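Local coordinates for protein SAM-dependent O-methyltransferase (PDB 2HNK) that probably transfers a methyl group from S-adenosylmethionine to an oxygen of its substrate, and binds the product S-adenosyl-L-homocysteine, at residues C[150-155]-C[178-183]. Numbering follows the deposited sequence.
With SAH (S-adenosyl-L-homocysteine), chain O.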
loop_
_atom_site.group_PDB
_atom_site.type_symbol
_atom_site.label_atom_id
_atom_site.label_comp_id
_atom_site.label_asym_id
_atom_site.label_seq_id
_atom_site.Cartn_x
_atom_site.Cartn_y
_atom_site.Cartn_z
ATOM N N LEU C 150 -12.112 7.126 0.965
ATOM C CA LEU C 150 -10.842 6.990 1.651
ATOM C C LEU C 150 -10.693 8.018 2.766
ATOM O O LEU C 150 -11.074 9.181 2.614
ATOM C CB LEU C 150 -9.682 7.077 0.646
ATOM C CG LEU C 150 -8.246 6.804 1.105
ATOM C CD1 LEU C 150 -7.405 6.230 -0.037
ATOM C CD2 LEU C 150 -7.587 8.062 1.656
ATOM N N PHE C 151 -10.141 7.563 3.886
ATOM C CA PHE C 151 -9.818 8.426 5.008
ATOM C C PHE C 151 -8.332 8.431 5.290
ATOM O O PHE C 151 -7.682 7.391 5.213
ATOM C CB PHE C 151 -10.517 7.939 6.270
ATOM C CG PHE C 151 -11.822 8.597 6.533
ATOM C CD1 PHE C 151 -13.000 8.061 6.027
ATOM C CD2 PHE C 151 -11.886 9.745 7.312
ATOM C CE1 PHE C 151 -14.229 8.669 6.293
ATOM C CE2 PHE C 151 -13.108 10.354 7.592
ATOM C CZ PHE C 151 -14.277 9.821 7.075
ATOM N N PHE C 152 -7.809 9.603 5.642
ATOM C CA PHE C 152 -6.486 9.708 6.233
ATOM C C PHE C 152 -6.612 10.233 7.669
ATOM O O PHE C 152 -7.028 11.370 7.887
ATOM C CB PHE C 152 -5.588 10.618 5.397
ATOM C CG PHE C 152 -4.159 10.648 5.853
ATOM C CD1 PHE C 152 -3.436 9.466 6.030
ATOM C CD2 PHE C 152 -3.521 11.853 6.096
ATOM C CE1 PHE C 152 -2.113 9.492 6.465
ATOM C CE2 PHE C 152 -2.180 11.887 6.516
ATOM C CZ PHE C 152 -1.486 10.702 6.703
ATOM N N LEU C 153 -6.259 9.393 8.634
ATOM C CA LEU C 153 -6.304 9.757 10.040
ATOM C C LEU C 153 -4.919 10.165 10.561
ATOM O O LEU C 153 -4.026 9.324 10.721
ATOM C CB LEU C 153 -6.884 8.610 10.887
ATOM C CG LEU C 153 -6.874 8.784 12.414
ATOM C CD1 LEU C 153 -7.620 10.067 12.856
ATOM C CD2 LEU C 153 -7.430 7.552 13.127
ATOM N N ASP C 154 -4.775 11.457 10.849
ATOM C CA ASP C 154 -3.520 12.028 11.323
ATOM C C ASP C 154 -3.751 13.227 12.255
ATOM O O ASP C 154 -3.048 14.234 12.184
ATOM C CB ASP C 154 -2.665 12.446 10.125
ATOM C CG ASP C 154 -1.221 12.713 10.501
ATOM O OD1 ASP C 154 -0.761 12.237 11.566
ATOM O OD2 ASP C 154 -0.547 13.393 9.712
ATOM N N ALA C 155 -4.734 13.111 13.139
ATOM C CA ALA C 155 -5.091 14.208 14.039
ATOM C C ALA C 155 -4.586 13.950 15.460
ATOM O O ALA C 155 -3.518 13.356 15.644
ATOM C CB ALA C 155 -6.599 14.441 14.018
ATOM N N ILE C 178 -6.619 5.067 6.055
ATOM C CA ILE C 178 -5.175 5.099 6.189
ATOM C C ILE C 178 -4.863 5.822 7.495
ATOM O O ILE C 178 -5.161 7.000 7.643
ATOM C CB ILE C 178 -4.496 5.800 4.972
ATOM C CG1 ILE C 178 -4.967 5.166 3.646
ATOM C CG2 ILE C 178 -2.984 5.747 5.110
ATOM C CD1 ILE C 178 -4.343 5.772 2.396
ATOM N N ALA C 179 -4.291 5.104 8.448
ATOM C CA ALA C 179 -4.022 5.675 9.760
ATOM C C ALA C 179 -2.536 5.917 9.992
ATOM O O ALA C 179 -1.716 5.003 9.872
ATOM C CB ALA C 179 -4.621 4.794 10.867
ATOM N N ASP C 180 -2.205 7.154 10.326
ATOM C CA ASP C 180 -0.827 7.573 10.563
ATOM C C ASP C 180 -0.395 7.417 12.034
ATOM O O ASP C 180 -1.233 7.435 12.936
ATOM C CB ASP C 180 -0.652 9.033 10.118
ATOM C CG ASP C 180 0.786 9.361 9.740
ATOM O OD1 ASP C 180 1.412 8.528 9.039
ATOM O OD2 ASP C 180 1.288 10.444 10.148
ATOM N N ASN C 181 0.920 7.273 12.258
ATOM C CA ASN C 181 1.524 7.268 13.608
ATOM C C ASN C 181 1.156 6.078 14.495
ATOM O O ASN C 181 1.253 6.164 15.723
ATOM C CB ASN C 181 1.214 8.575 14.366
ATOM C CG ASN C 181 1.847 9.797 13.727
ATOM O OD1 ASN C 181 1.157 10.634 13.141
ATOM N ND2 ASN C 181 3.158 9.906 13.835
ATOM N N VAL C 182 0.772 4.968 13.877
ATOM C CA VAL C 182 0.261 3.808 14.610
ATOM C C VAL C 182 1.322 3.093 15.457
ATOM O O VAL C 182 0.992 2.255 16.293
ATOM C CB VAL C 182 -0.508 2.802 13.687
ATOM C CG1 VAL C 182 -1.820 3.422 13.171
ATOM C CG2 VAL C 182 0.361 2.305 12.528
ATOM N N LEU C 183 2.589 3.438 15.255
ATOM C CA LEU C 183 3.669 2.868 16.068
ATOM C C LEU C 183 4.188 3.849 17.126
ATOM O O LEU C 183 4.872 3.446 18.059
ATOM C CB LEU C 183 4.797 2.322 15.186
ATOM C CG LEU C 183 4.405 1.104 14.329
ATOM C CD1 LEU C 183 5.542 0.674 13.430
ATOM C CD2 LEU C 183 3.928 -0.067 15.193
HETATM N N SAH O . -1.317 15.513 7.688
HETATM C CA SAH O . -0.325 16.541 8.130
HETATM C CB SAH O . 0.108 16.267 9.571
HETATM C CG SAH O . -1.021 16.389 10.598
HETATM S SD SAH O . -0.365 17.001 12.165
HETATM C C SAH O . 0.891 16.674 7.198
HETATM O O SAH O . 1.731 17.563 7.369
HETATM O OXT SAH O . 1.065 15.906 6.253
HETATM C "C5'" SAH O . -1.968 17.009 13.010
HETATM C "C4'" SAH O . -2.858 18.213 12.717
HETATM O "O4'" SAH O . -4.148 17.952 13.230
HETATM C "C3'" SAH O . -2.369 19.491 13.378
HETATM O "O3'" SAH O . -2.274 20.495 12.395
HETATM C "C2'" SAH O . -3.432 19.880 14.386
HETATM O "O2'" SAH O . -3.683 21.269 14.338
HETATM C "C1'" SAH O . -4.646 19.082 13.920
HETATM N N9 SAH O . -5.563 18.691 15.013
HETATM C C8 SAH O . -5.277 18.462 16.341
HETATM N N7 SAH O . -6.427 18.139 16.985
HETATM C C5 SAH O . -7.443 18.152 16.089
HETATM C C6 SAH O . -8.812 17.902 16.193
HETATM N N6 SAH O . -9.360 17.573 17.356
HETATM N N1 SAH O . -9.614 18.006 15.071
HETATM C C2 SAH O . -9.067 18.348 13.847
HETATM N N3 SAH O . -7.711 18.594 13.748
HETATM C C4 SAH O . -6.913 18.502 14.848
#
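The ring of F152 turns one edge to I178, whose CB lies in the ring plane and whose CG2 is 3.9 Å from F152 CD1, while CZ meets CB of D180 obliquely. At another edge, F152 CE2 lies 3.9 Å from the amino nitrogen N of SAH; F78 packs against the same ring. The side chains of D154 and D180 lie side by side, their carboxylate planes 86° apart, D154 OD1 3.1 Å from D180 OD2. OD1 of N181 is 3.0 Å from D154 OD1; K157 NZ forms a salt bridge with D154 OD1, probably easing the repulsion there, and a hydrogen bond with N181 OD1, whose ND2 is hydrogen-bonded to D223. With CG anti to its backbone N (chi1 -165°), D154 extends OD2 to accept a hydrogen bond from SAH N (3.0 Å). The strands are joined by a parallel ladder: I178 N to F151 O (2.7 Å), L153 N to I178 O (2.8 Å) and D180 N to L153 O (2.9 Å). CD1 of I178 also packs on both methyls of L150. These neighbouring central strands of the Rossmann-like sheet, linked through helix 160-170, hold SAH's homocysteine part at their C-terminal ends, where the Asp-Asp-Asn cluster, here without metal, resembles the divalent-metal site of catechol O-methyltransferase-like enzymes.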